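Long-range contacts in putative exported protein (PDB 4RAA), which is of unknown function but folds as a six-bladed beta-propeller and is probably exported from the cytoplasm: residues Y190-N195 with V259-R264; I11-H16 with D286-Y291; G303-F308 with H317-D322; L30-K35 with S353-V358. One frame throughout, in Å; residues are numbered along the deposited sequence. Where two conformers were deposited one is given.

Contact 1: Y190-N195 with V259-R264; sequences YKVGTN and VEETER
The hydroxyl OH of Tyr190 donates a hydrogen bond of 2.7 Å to OE1 of Glu261. OE1 lies at the edge of the tyrosine ring, in its plane. It accepts on its anti lone pair, the one turned away from OE2. The two side chains cross at about a right angle, and the ring and carboxylate planes are 75° apart. With CG of Glu261 anti to the backbone N (chi1 -160°) and the chain extended beyond it, the carboxylate reaches across to Tyr190 OH. OE2 is held by two other groups, a salt bridge from Lys283 NZ and a hydrogen bond with His218 NE2. This buried carboxylate therefore has partners on both oxygens.

Van der Waals contacts flank the bond. Glu261 CB comes to 3.6 Å from Tyr190 CE1, and the backbone N of Glu261 sits over one face of the ring. Val259 CG1 approaches Tyr190 OH at 4.0 Å. The two branches of Val192 meet different residues. CG2 makes an apolar contact with Glu261 CB at 4.0 Å, while CG1 lies 3.8 Å from Glu263 OE2, at the more exposed end. A type II' turn from Val192 to Asn195 follows, with Gly193 as its second residue.

The short strand axes run 7.9 Å apart at 26°, too far for backbone pairing. Each strand edges a different sheet on the side nearer the chain centre, as the inner strands of adjacent propeller blades do.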
loop_
_atom_site.group_PDB
_atom_site.type_symbol
_atom_site.label_atom_id
_atom_site.label_comp_id
_atom_site.label_asym_id
_atom_site.label_seq_id
_atom_site.Cartn_x
_atom_site.Cartn_y
_atom_site.Cartn_z
ATOM N N TYR A 190 21.541 -4.935 8.970
ATOM C CA TYR A 190 21.218 -5.603 10.242
ATOM C C TYR A 190 21.138 -4.643 11.433
ATOM O O TYR A 190 21.546 -3.469 11.343
ATOM C CB TYR A 190 22.210 -6.749 10.528
ATOM C CG TYR A 190 23.660 -6.346 10.736
ATOM C CD1 TYR A 190 24.088 -5.836 11.964
ATOM C CD2 TYR A 190 24.625 -6.522 9.722
ATOM C CE1 TYR A 190 25.407 -5.470 12.181
ATOM C CE2 TYR A 190 25.962 -6.163 9.934
ATOM C CZ TYR A 190 26.342 -5.639 11.175
ATOM O OH TYR A 190 27.632 -5.267 11.448
ATOM N N LYS A 191 20.610 -5.178 12.539
ATOM C CA LYS A 191 20.467 -4.462 13.800
ATOM C C LYS A 191 21.374 -5.024 14.903
ATOM O O LYS A 191 21.758 -6.205 14.879
ATOM C CB LYS A 191 19.007 -4.473 14.293
ATOM C CG LYS A 191 18.068 -3.520 13.553
ATOM C CD LYS A 191 16.772 -3.217 14.318
ATOM C CE LYS A 191 15.872 -4.440 14.478
ATOM N NZ LYS A 191 14.594 -4.103 15.163
ATOM N N VAL A 192 21.752 -4.129 15.821
ATOM C CA VAL A 192 22.495 -4.434 17.050
ATOM C C VAL A 192 21.866 -3.460 18.043
ATOM O O VAL A 192 22.181 -2.256 18.038
ATOM C CB VAL A 192 24.023 -4.231 16.932
ATOM C CG1 VAL A 192 24.708 -4.466 18.279
ATOM C CG2 VAL A 192 24.609 -5.156 15.862
ATOM N N GLY A 193 20.941 -3.987 18.848
ATOM C CA GLY A 193 20.134 -3.177 19.744
ATOM C C GLY A 193 19.178 -2.432 18.829
ATOM O O GLY A 193 18.579 -3.037 17.920
ATOM N N THR A 194 19.101 -1.118 19.031
ATOM C CA THR A 194 18.248 -0.209 18.243
ATOM C C THR A 194 18.894 0.295 16.931
ATOM O O THR A 194 18.183 0.630 15.975
ATOM C CB THR A 194 17.839 1.018 19.101
ATOM O OG1 THR A 194 19.007 1.726 19.551
ATOM C CG2 THR A 194 17.023 0.568 20.327
ATOM N N ASN A 195 20.230 0.355 16.900
ATOM C CA ASN A 195 20.982 0.841 15.736
ATOM C C ASN A 195 20.975 -0.124 14.553
ATOM O O ASN A 195 21.071 -1.347 14.724
ATOM C CB ASN A 195 22.436 1.160 16.107
ATOM C CG ASN A 195 22.555 2.355 17.027
ATOM O OD1 ASN A 195 23.081 2.240 18.129
ATOM N ND2 ASN A 195 22.043 3.513 16.590
ATOM N N VAL A 259 28.725 -10.322 6.909
ATOM C CA VAL A 259 29.004 -9.985 8.310
ATOM C C VAL A 259 27.750 -10.176 9.164
ATOM O O VAL A 259 26.633 -9.785 8.759
ATOM C CB VAL A 259 29.474 -8.510 8.501
ATOM C CG1 VAL A 259 29.801 -8.223 9.973
ATOM C CG2 VAL A 259 30.679 -8.185 7.619
ATOM N N GLU A 260 27.973 -10.809 10.317
ATOM C CA GLU A 260 26.932 -10.974 11.336
ATOM C C GLU A 260 27.544 -10.465 12.638
ATOM O O GLU A 260 28.666 -10.814 13.006
ATOM C CB GLU A 260 26.411 -12.408 11.445
ATOM C CG GLU A 260 25.324 -12.589 12.514
ATOM C CD GLU A 260 24.225 -11.517 12.490
ATOM O OE1 GLU A 260 23.804 -11.072 11.392
ATOM O OE2 GLU A 260 23.757 -11.132 13.586
ATOM N N GLU A 261 26.807 -9.592 13.318
ATOM C CA GLU A 261 27.287 -8.971 14.552
ATOM C C GLU A 261 26.320 -9.231 15.710
ATOM O O GLU A 261 25.113 -9.347 15.495
ATOM C CB GLU A 261 27.478 -7.462 14.315
ATOM C CG GLU A 261 28.405 -6.792 15.330
ATOM C CD GLU A 261 28.631 -5.299 15.109
ATOM O OE1 GLU A 261 28.430 -4.758 13.997
ATOM O OE2 GLU A 261 29.050 -4.642 16.081
ATOM N N THR A 262 26.878 -9.378 16.917
ATOM C CA THR A 262 26.114 -9.532 18.172
ATOM C C THR A 262 26.703 -8.520 19.170
ATOM O O THR A 262 27.527 -7.694 18.776
ATOM C CB THR A 262 26.173 -10.980 18.740
ATOM O OG1 THR A 262 27.488 -11.281 19.216
ATOM C CG2 THR A 262 25.755 -12.009 17.696
ATOM N N GLU A 263 26.270 -8.567 20.432
ATOM C CA GLU A 263 26.810 -7.683 21.486
ATOM C C GLU A 263 28.238 -8.035 21.877
ATOM O O GLU A 263 29.003 -7.145 22.221
ATOM C CB GLU A 263 25.943 -7.718 22.763
ATOM C CG GLU A 263 24.508 -7.215 22.603
ATOM C CD GLU A 263 24.390 -5.732 22.239
ATOM O OE1 GLU A 263 25.346 -4.950 22.452
ATOM O OE2 GLU A 263 23.309 -5.336 21.745
ATOM N N ARG A 264 28.584 -9.321 21.814
ATOM C CA ARG A 264 29.891 -9.832 22.260
ATOM C C ARG A 264 30.925 -10.122 21.161
ATOM O O ARG A 264 32.130 -10.012 21.423
ATOM C CB ARG A 264 29.693 -11.100 23.118
ATOM C CG ARG A 264 29.093 -12.313 22.405
ATOM C CD ARG A 264 29.096 -13.546 23.291
ATOM N NE ARG A 264 28.134 -13.474 24.393
ATOM C CZ ARG A 264 27.982 -14.400 25.345
ATOM N NH1 ARG A 264 28.736 -15.508 25.375
ATOM N NH2 ARG A 264 27.064 -14.220 26.293
#

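Contact 2: I11-H16 with D286-Y291; sequences ISFKEH and DRTYNY
Thr288 points its CB toward Ile11, Ser12 and Phe13, and its two branches do different things. OG1 donates to Ser12 O at 2.8 Å, in the plane of that carbonyl. With OG1 between the backbone N and the carbonyl carbon (chi1 59°), the hydroxyl faces Ser12 O. CG2 meets the apolar side chains of Ile11 and Phe13. It lies 3.6 Å from Ile11 CG2 and makes an off-centre CH-pi contact with Phe13, 4.2 Å from the ring centroid and 30° off the ring normal. The threonine and phenylalanine side chains cross obliquely. Phe13 also stacks with Phe222 of strand 213-222.

Two residues on, Asn290 again points its CB across the contact. Its CG is anti to the backbone N (chi1 -165°), which carries the amide toward Glu15 O. ND2 donates to Glu15 O at 2.7 Å, with an almost straight N-H...O. The acceptor lies in the amide plane, and the bond falls on a carbonyl lone pair. OD1 is bonded to Tyr270 OH, which helps fix the rotation of the amide.

The main chains do not pair here, and side chains from one strand grip carbonyls of the other segment. Strands 10-13 and 287-292 each edge their own sheet, so this is packing between the outer strands of neighbouring propeller blades.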
loop_
_atom_site.group_PDB
_atom_site.type_symbol
_atom_site.label_atom_id
_atom_site.label_comp_id
_atom_site.label_asym_id
_atom_site.label_seq_id
_atom_site.Cartn_x
_atom_site.Cartn_y
_atom_site.Cartn_z
ATOM N N ILE A 11 39.963 -3.678 12.195
ATOM C CA ILE A 11 39.876 -5.052 12.691
ATOM C C ILE A 11 40.743 -5.831 11.699
ATOM O O ILE A 11 40.281 -6.186 10.616
ATOM C CB ILE A 11 38.421 -5.556 12.752
ATOM C CG1 ILE A 11 37.645 -4.742 13.791
ATOM C CG2 ILE A 11 38.365 -7.049 13.108
ATOM C CD1 ILE A 11 36.170 -5.071 13.888
ATOM N N SER A 12 42.004 -6.051 12.068
ATOM C CA SER A 12 42.977 -6.720 11.205
ATOM C C SER A 12 42.894 -8.210 11.395
ATOM O O SER A 12 42.986 -8.674 12.521
ATOM C CB SER A 12 44.401 -6.269 11.540
ATOM O OG SER A 12 44.525 -4.865 11.420
ATOM N N PHE A 13 42.725 -8.942 10.295
ATOM C CA PHE A 13 42.694 -10.400 10.288
ATOM C C PHE A 13 43.983 -10.920 9.650
ATOM O O PHE A 13 44.270 -10.594 8.504
ATOM C CB PHE A 13 41.504 -10.907 9.483
ATOM C CG PHE A 13 40.181 -10.619 10.112
ATOM C CD1 PHE A 13 39.723 -11.398 11.169
ATOM C CD2 PHE A 13 39.377 -9.588 9.649
ATOM C CE1 PHE A 13 38.496 -11.144 11.770
ATOM C CE2 PHE A 13 38.144 -9.337 10.238
ATOM C CZ PHE A 13 37.703 -10.113 11.301
ATOM N N LYS A 14 44.756 -11.717 10.383
ATOM C CA LYS A 14 45.985 -12.322 9.843
ATOM C C LYS A 14 45.499 -13.596 9.148
ATOM O O LYS A 14 44.408 -14.077 9.470
ATOM C CB LYS A 14 47.029 -12.569 10.943
ATOM C CG LYS A 14 47.260 -11.336 11.819
ATOM C CD LYS A 14 48.496 -11.400 12.707
ATOM C CE LYS A 14 49.728 -10.755 12.076
ATOM N NZ LYS A 14 50.168 -11.404 10.814
ATOM N N GLU A 15 46.263 -14.115 8.177
ATOM C CA GLU A 15 45.832 -15.297 7.389
ATOM C C GLU A 15 45.542 -16.496 8.259
ATOM O O GLU A 15 44.409 -16.937 8.327
ATOM C CB GLU A 15 46.848 -15.715 6.310
ATOM C CG GLU A 15 46.940 -14.784 5.109
ATOM C CD GLU A 15 47.818 -15.326 3.985
ATOM O OE1 GLU A 15 47.753 -16.541 3.688
ATOM O OE2 GLU A 15 48.555 -14.522 3.369
ATOM N N HIS A 16 46.572 -16.982 8.943
ATOM C CA HIS A 16 46.477 -18.168 9.785
ATOM C C HIS A 16 46.384 -17.796 11.260
ATOM O O HIS A 16 46.649 -16.666 11.654
ATOM C CB HIS A 16 47.699 -19.084 9.566
ATOM C CG HIS A 16 47.959 -19.424 8.126
ATOM N ND1 HIS A 16 47.118 -20.227 7.383
ATOM C CD2 HIS A 16 48.980 -19.085 7.301
ATOM C CE1 HIS A 16 47.601 -20.356 6.159
ATOM N NE2 HIS A 16 48.732 -19.677 6.084
ATOM N N ASP A 286 39.388 -7.808 22.129
ATOM C CA ASP A 286 39.898 -7.109 20.924
ATOM C C ASP A 286 40.877 -8.026 20.152
ATOM O O ASP A 286 41.962 -7.604 19.743
ATOM C CB ASP A 286 40.511 -5.730 21.270
ATOM C CG ASP A 286 40.917 -4.924 20.041
ATOM O OD1 ASP A 286 40.189 -4.921 19.036
ATOM O OD2 ASP A 286 41.986 -4.291 20.081
ATOM N N ARG A 287 40.478 -9.279 19.945
ATOM C CA ARG A 287 41.323 -10.257 19.255
ATOM C C ARG A 287 40.628 -10.917 18.079
ATOM O O ARG A 287 39.459 -11.271 18.187
ATOM C CB ARG A 287 41.800 -11.311 20.246
ATOM C CG ARG A 287 42.855 -10.769 21.217
ATOM C CD ARG A 287 43.595 -11.854 21.991
ATOM N NE ARG A 287 44.086 -12.937 21.122
ATOM C CZ ARG A 287 44.894 -13.929 21.501
ATOM N NH1 ARG A 287 45.425 -13.979 22.726
ATOM N NH2 ARG A 287 45.223 -14.859 20.613
ATOM N N THR A 288 41.362 -11.071 16.968
ATOM C CA THR A 288 40.861 -11.730 15.753
ATOM C C THR A 288 41.445 -13.128 15.586
ATOM O O THR A 288 42.544 -13.384 16.045
ATOM C CB THR A 288 41.202 -10.946 14.478
ATOM O OG1 THR A 288 42.623 -10.805 14.373
ATOM C CG2 THR A 288 40.511 -9.577 14.488
ATOM N N TYR A 289 40.680 -14.005 14.936
ATOM C CA TYR A 289 41.074 -15.390 14.643
ATOM C C TYR A 289 40.507 -15.738 13.274
ATOM O O TYR A 289 39.299 -15.648 13.091
ATOM C CB TYR A 289 40.507 -16.374 15.676
ATOM C CG TYR A 289 40.821 -16.060 17.116
ATOM C CD1 TYR A 289 39.991 -15.210 17.858
ATOM C CD2 TYR A 289 41.930 -16.627 17.757
ATOM C CE1 TYR A 289 40.264 -14.922 19.191
ATOM C CE2 TYR A 289 42.220 -16.338 19.094
ATOM C CZ TYR A 289 41.382 -15.488 19.810
ATOM O OH TYR A 289 41.659 -15.185 21.127
ATOM N N ASN A 290 41.364 -16.145 12.333
ATOM C CA ASN A 290 40.958 -16.458 10.961
ATOM C C ASN A 290 41.181 -17.928 10.636
ATOM O O ASN A 290 42.245 -18.464 10.924
ATOM C CB ASN A 290 41.758 -15.595 9.990
ATOM C CG ASN A 290 41.167 -15.580 8.595
ATOM O OD1 ASN A 290 40.035 -15.151 8.401
ATOM N ND2 ASN A 290 41.935 -16.017 7.618
ATOM N N TYR A 291 40.186 -18.558 10.010
ATOM C CA TYR A 291 40.209 -19.992 9.680
ATOM C C TYR A 291 39.633 -20.287 8.307
ATOM O O TYR A 291 38.595 -19.719 7.971
ATOM C CB TYR A 291 39.309 -20.771 10.654
ATOM C CG TYR A 291 39.652 -20.655 12.123
ATOM C CD1 TYR A 291 39.174 -19.579 12.884
ATOM C CD2 TYR A 291 40.420 -21.643 12.773
ATOM C CE1 TYR A 291 39.470 -19.464 14.237
ATOM C CE2 TYR A 291 40.710 -21.546 14.132
ATOM C CZ TYR A 291 40.239 -20.446 14.858
ATOM O OH TYR A 291 40.509 -20.310 16.195
#

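Contact 3: G303-F308 with H317-D322; sequences GELNYF and HVAPLD
Ala319 and Phe308 make a CH-pi contact. The methyl CB stands over one face of the ring, 4.1 Å from the centroid and 19° off the normal. The ring also meets His317 CB, 3.8 Å from Phe308 CE2, and the Val318 carbonyl oxygen lies by its CD2.

Other apolar packing follows. Leu305 CD2 touches Ala319 CB at 3.9 Å, so the small methyl is shared by a leucine and a phenylalanine. The Tyr307 and Pro320 side chains cross at about a right angle, with Pro320 CG 3.4 Å from Tyr307 CZ. Of another kind is Leu321 CD2, a methyl set against a backbone oxygen, that of Glu304.

The polar ends bond to other parts of the chain. Tyr307 OH is hydrogen-bonded to Val43 N, and His317 NE2 to Asp265 OD1. Asp322 is the N-cap of helix 323-331, its OD2 taking the N-H of Ser325. Glu304 OE1 lies 5.2 Å from Asp322 OD2, two like charges that may repel weakly.

Between these two segments, then, the chemistry is almost wholly apolar. The loop 303-308 rests on strand 316-321 through apolar contacts, and the chain bonds to it just beyond, Ser309 with Val318. The polar ends named on both segments serve other parts of the chain.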
loop_
_atom_site.group_PDB
_atom_site.type_symbol
_atom_site.label_atom_id
_atom_site.label_comp_id
_atom_site.label_asym_id
_atom_site.label_seq_id
_atom_site.Cartn_x
_atom_site.Cartn_y
_atom_site.Cartn_z
ATOM N N GLY A 303 31.468 -31.807 10.649
ATOM C CA GLY A 303 31.454 -32.317 9.267
ATOM C C GLY A 303 31.486 -31.345 8.098
ATOM O O GLY A 303 32.507 -31.240 7.418
ATOM N N GLU A 304 30.339 -30.703 7.838
ATOM C CA GLU A 304 30.133 -29.704 6.767
ATOM C C GLU A 304 29.533 -28.443 7.329
ATOM O O GLU A 304 28.617 -28.510 8.138
ATOM C CB GLU A 304 29.119 -30.156 5.718
ATOM C CG GLU A 304 29.641 -30.956 4.542
ATOM C CD GLU A 304 28.560 -31.170 3.477
ATOM O OE1 GLU A 304 27.350 -30.916 3.739
ATOM O OE2 GLU A 304 28.917 -31.616 2.366
ATOM N N LEU A 305 29.996 -27.305 6.832
ATOM C CA LEU A 305 29.473 -25.999 7.222
ATOM C C LEU A 305 29.464 -25.188 5.920
ATOM O O LEU A 305 30.400 -24.457 5.612
ATOM C CB LEU A 305 30.336 -25.419 8.348
ATOM C CG LEU A 305 29.602 -24.496 9.317
ATOM C CD1 LEU A 305 30.514 -24.181 10.488
ATOM C CD2 LEU A 305 29.112 -23.225 8.640
ATOM N N ASN A 306 28.417 -25.407 5.123
ATOM C CA ASN A 306 28.276 -24.775 3.794
ATOM C C ASN A 306 28.041 -23.272 3.840
ATOM O O ASN A 306 28.556 -22.545 2.990
ATOM C CB ASN A 306 27.172 -25.459 2.961
ATOM C CG ASN A 306 27.506 -26.907 2.603
ATOM O OD1 ASN A 306 28.644 -27.368 2.741
ATOM N ND2 ASN A 306 26.502 -27.630 2.118
ATOM N N TYR A 307 27.275 -22.818 4.827
ATOM C CA TYR A 307 26.964 -21.400 4.972
ATOM C C TYR A 307 26.406 -21.052 6.350
ATOM O O TYR A 307 25.861 -21.909 7.055
ATOM C CB TYR A 307 25.941 -20.968 3.900
ATOM C CG TYR A 307 24.589 -21.662 4.003
ATOM C CD1 TYR A 307 24.405 -22.978 3.527
ATOM C CD2 TYR A 307 23.487 -21.004 4.565
ATOM C CE1 TYR A 307 23.164 -23.611 3.628
ATOM C CE2 TYR A 307 22.243 -21.624 4.666
ATOM C CZ TYR A 307 22.077 -22.922 4.197
ATOM O OH TYR A 307 20.835 -23.525 4.308
ATOM N N PHE A 308 26.552 -19.780 6.705
ATOM C CA PHE A 308 25.973 -19.225 7.922
ATOM C C PHE A 308 24.676 -18.524 7.533
ATOM O O PHE A 308 24.661 -17.737 6.577
ATOM C CB PHE A 308 26.934 -18.249 8.634
ATOM C CG PHE A 308 27.800 -18.911 9.664
ATOM C CD1 PHE A 308 29.036 -19.458 9.323
ATOM C CD2 PHE A 308 27.361 -19.017 10.987
ATOM C CE1 PHE A 308 29.829 -20.084 10.286
ATOM C CE2 PHE A 308 28.146 -19.634 11.953
ATOM C CZ PHE A 308 29.381 -20.174 11.602
ATOM N N HIS A 317 25.328 -17.349 16.596
ATOM C CA HIS A 317 25.336 -17.385 15.127
ATOM C C HIS A 317 24.725 -18.722 14.728
ATOM O O HIS A 317 24.981 -19.722 15.400
ATOM C CB HIS A 317 26.757 -17.251 14.586
ATOM C CG HIS A 317 27.388 -15.940 14.912
ATOM N ND1 HIS A 317 27.619 -14.972 13.962
ATOM C CD2 HIS A 317 27.780 -15.409 16.094
ATOM C CE1 HIS A 317 28.153 -13.912 14.542
ATOM N NE2 HIS A 317 28.260 -14.148 15.834
ATOM N N VAL A 318 23.927 -18.733 13.655
ATOM C CA VAL A 318 23.196 -19.922 13.201
ATOM C C VAL A 318 23.803 -20.469 11.917
ATOM O O VAL A 318 24.110 -19.702 11.011
ATOM C CB VAL A 318 21.698 -19.606 12.953
ATOM C CG1 VAL A 318 20.931 -20.861 12.502
ATOM C CG2 VAL A 318 21.067 -19.013 14.210
ATOM N N ALA A 319 23.940 -21.793 11.840
ATOM C CA ALA A 319 24.450 -22.477 10.643
ATOM C C ALA A 319 23.707 -23.806 10.476
ATOM O O ALA A 319 23.903 -24.698 11.288
ATOM C CB ALA A 319 25.941 -22.718 10.771
ATOM N N PRO A 320 22.847 -23.943 9.440
ATOM C CA PRO A 320 22.119 -25.200 9.267
ATOM C C PRO A 320 23.033 -26.275 8.695
ATOM O O PRO A 320 23.851 -25.983 7.816
ATOM C CB PRO A 320 21.011 -24.826 8.291
ATOM C CG PRO A 320 21.623 -23.774 7.454
ATOM C CD PRO A 320 22.531 -22.991 8.361
ATOM N N LEU A 321 22.884 -27.496 9.211
ATOM C CA LEU A 321 23.688 -28.651 8.840
ATOM C C LEU A 321 22.791 -29.711 8.191
ATOM O O LEU A 321 21.723 -30.016 8.724
ATOM C CB LEU A 321 24.345 -29.214 10.097
ATOM C CG LEU A 321 25.160 -28.243 10.973
ATOM C CD1 LEU A 321 25.541 -28.904 12.291
ATOM C CD2 LEU A 321 26.417 -27.752 10.273
ATOM N N ASP A 322 23.235 -30.273 7.061
ATOM C CA ASP A 322 22.455 -31.246 6.289
ATOM C C ASP A 322 22.565 -32.610 6.963
ATOM O O ASP A 322 23.668 -33.144 7.092
ATOM C CB ASP A 322 22.965 -31.323 4.845
ATOM C CG ASP A 322 22.126 -32.242 3.972
ATOM O OD1 ASP A 322 20.925 -31.948 3.791
ATOM O OD2 ASP A 322 22.666 -33.241 3.451
#

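Contact 4: L30-K35 with S353-V358; sequences LKLQTK and SILLFV
Ser353 meets Leu32 through its carbonyl, with O 3.7 Å from Leu32 CD1. Ile354 follows, and its CG2 lies 3.6 Å from Leu30 O. Its side chain turns to the sheet face shared with Lys31, where Leu340 and Leu344 of helix 338-345 cover it.

Leu355 carries the backbone pairing. It forms an antiparallel hydrogen-bonded pair with Leu30. Leu355 N donates to Leu30 O at 2.9 Å, and Leu30 N donates to Leu355 O at 3.1 Å. Both side chains turn to the same face, the one away from Ile354. Leu355 CD2 touches Leu32 CD1 at 4.2 Å.

Phe357 comes two residues later and presents its ring edge to Leu30. Its CE1 lies 3.6 Å from Leu30 CB and 3.9 Å from Leu30 CD2. Beyond the two segments, Phe357 pairs with Ser28, which carries the ladder further along strand 25-31.

Strand 25-31 is thus laid on the edge of a sheet otherwise built from C-terminal strands. This is the Velcro closure of a beta-propeller, in which a strand from near the N-terminus joins C-terminal strands in one blade and closes the ring.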
loop_
_atom_site.group_PDB
_atom_site.type_symbol
_atom_site.label_atom_id
_atom_site.label_comp_id
_atom_site.label_asym_id
_atom_site.label_seq_id
_atom_site.Cartn_x
_atom_site.Cartn_y
_atom_site.Cartn_z
ATOM N N LEU A 30 20.252 -27.689 17.891
ATOM C CA LEU A 30 18.794 -27.763 17.946
ATOM C C LEU A 30 18.284 -28.472 16.709
ATOM O O LEU A 30 18.664 -28.114 15.591
ATOM C CB LEU A 30 18.192 -26.366 17.989
ATOM C CG LEU A 30 16.675 -26.229 18.162
ATOM C CD1 LEU A 30 16.198 -26.903 19.445
ATOM C CD2 LEU A 30 16.297 -24.754 18.148
ATOM N N LYS A 31 17.402 -29.443 16.922
ATOM C CA LYS A 31 16.798 -30.217 15.858
ATOM C C LYS A 31 15.451 -29.585 15.472
ATOM O O LYS A 31 14.589 -29.391 16.334
ATOM C CB LYS A 31 16.596 -31.639 16.368
ATOM C CG LYS A 31 16.213 -32.601 15.294
ATOM C CD LYS A 31 16.148 -34.030 15.774
ATOM C CE LYS A 31 15.425 -34.863 14.736
ATOM N NZ LYS A 31 15.974 -34.708 13.356
ATOM N N LEU A 32 15.288 -29.232 14.196
ATOM C CA LEU A 32 14.010 -28.710 13.699
ATOM C C LEU A 32 13.066 -29.883 13.418
ATOM O O LEU A 32 13.474 -30.892 12.833
ATOM C CB LEU A 32 14.190 -27.891 12.423
ATOM C CG LEU A 32 14.920 -26.554 12.558
ATOM C CD1 LEU A 32 15.238 -25.986 11.184
ATOM C CD2 LEU A 32 14.103 -25.562 13.363
ATOM N N GLN A 33 11.809 -29.738 13.838
ATOM C CA GLN A 33 10.770 -30.768 13.641
ATOM C C GLN A 33 10.500 -30.921 12.141
ATOM O O GLN A 33 10.502 -29.928 11.406
ATOM C CB GLN A 33 9.485 -30.363 14.379
ATOM C CG GLN A 33 8.378 -31.410 14.422
ATOM C CD GLN A 33 7.072 -30.891 15.023
ATOM O OE1 GLN A 33 6.911 -29.702 15.302
ATOM N NE2 GLN A 33 6.119 -31.794 15.203
ATOM N N THR A 34 10.265 -32.154 11.699
ATOM C CA THR A 34 10.050 -32.442 10.280
ATOM C C THR A 34 8.673 -33.049 9.978
ATOM O O THR A 34 8.474 -34.256 10.097
ATOM C CB THR A 34 11.172 -33.348 9.744
ATOM O OG1 THR A 34 12.447 -32.801 10.121
ATOM C CG2 THR A 34 11.068 -33.495 8.203
ATOM N N LYS A 35 7.730 -32.181 9.610
ATOM C CA LYS A 35 6.389 -32.564 9.170
ATOM C C LYS A 35 6.244 -32.165 7.701
ATOM O O LYS A 35 7.008 -31.320 7.201
ATOM C CB LYS A 35 5.307 -31.854 9.996
ATOM C CG LYS A 35 5.192 -32.321 11.440
ATOM C CD LYS A 35 3.907 -31.853 12.113
ATOM C CE LYS A 35 3.853 -30.346 12.290
ATOM N NZ LYS A 35 2.618 -29.898 12.994
ATOM N N SER A 353 17.224 -29.584 8.556
ATOM C CA SER A 353 18.533 -29.208 9.085
ATOM C C SER A 353 18.615 -29.159 10.619
ATOM O O SER A 353 17.660 -28.737 11.291
ATOM C CB SER A 353 18.958 -27.829 8.541
ATOM O OG SER A 353 19.067 -27.844 7.131
ATOM N N ILE A 354 19.741 -29.646 11.149
ATOM C CA ILE A 354 20.074 -29.488 12.567
ATOM C C ILE A 354 20.836 -28.159 12.613
ATOM O O ILE A 354 21.883 -28.021 11.961
ATOM C CB ILE A 354 20.968 -30.621 13.130
ATOM C CG1 ILE A 354 20.222 -31.965 13.053
ATOM C CG2 ILE A 354 21.405 -30.285 14.567
ATOM C CD1 ILE A 354 21.014 -33.173 13.517
ATOM N N LEU A 355 20.316 -27.197 13.375
ATOM C CA LEU A 355 20.963 -25.882 13.505
ATOM C C LEU A 355 22.107 -25.926 14.509
ATOM O O LEU A 355 21.994 -26.550 15.562
ATOM C CB LEU A 355 19.975 -24.797 13.947
ATOM C CG LEU A 355 18.728 -24.608 13.093
ATOM C CD1 LEU A 355 17.911 -23.452 13.647
ATOM C CD2 LEU A 355 19.076 -24.380 11.625
ATOM N N LEU A 356 23.199 -25.265 14.141
ATOM C CA LEU A 356 24.364 -25.064 14.981
ATOM C C LEU A 356 24.249 -23.639 15.503
ATOM O O LEU A 356 24.193 -22.693 14.712
ATOM C CB LEU A 356 25.668 -25.211 14.181
ATOM C CG LEU A 356 26.974 -24.658 14.772
ATOM C CD1 LEU A 356 27.250 -25.154 16.186
ATOM C CD2 LEU A 356 28.134 -24.995 13.851
ATOM N N PHE A 357 24.194 -23.507 16.824
ATOM C CA PHE A 357 24.228 -22.220 17.505
ATOM C C PHE A 357 25.646 -22.118 18.056
ATOM O O PHE A 357 26.059 -22.988 18.836
ATOM C CB PHE A 357 23.185 -22.150 18.608
ATOM C CG PHE A 357 21.781 -22.072 18.089
ATOM C CD1 PHE A 357 21.084 -23.232 17.770
ATOM C CD2 PHE A 357 21.150 -20.843 17.905
ATOM C CE1 PHE A 357 19.783 -23.164 17.283
ATOM C CE2 PHE A 357 19.848 -20.779 17.425
ATOM C CZ PHE A 357 19.165 -21.936 17.111
ATOM N N VAL A 358 26.382 -21.082 17.635
ATOM C CA VAL A 358 27.788 -20.874 18.027
ATOM C C VAL A 358 28.114 -19.399 18.266
ATOM O O VAL A 358 27.613 -18.532 17.563
ATOM C CB VAL A 358 28.747 -21.477 16.956
ATOM C CG1 VAL A 358 28.521 -20.869 15.573
ATOM C CG2 VAL A 358 30.209 -21.343 17.363
#

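Contacts 1 and 2 join the same two sheets. Contact 1 packs together the strands nearer the chain centre and contact 2 the outer ones, with centres 20 Å apart. Contacts 3 and 4 share the closing sheet, their centres 10 Å apart. There strands 316-321 and 354-360 are neighbours, with a probable hydrogen bond of 2.7 Å from His317 N to Val358 O. His317 also links contact 3 to contact 1, its CE1 packing 3.5 Å from Glu260 O. Contacts 2 and 4 lie farthest apart, about 29 Å between centres, and their segments alternate along the chain. Contacts 1 and 3 fall inside the loop that contact 4 closes. No active site is known.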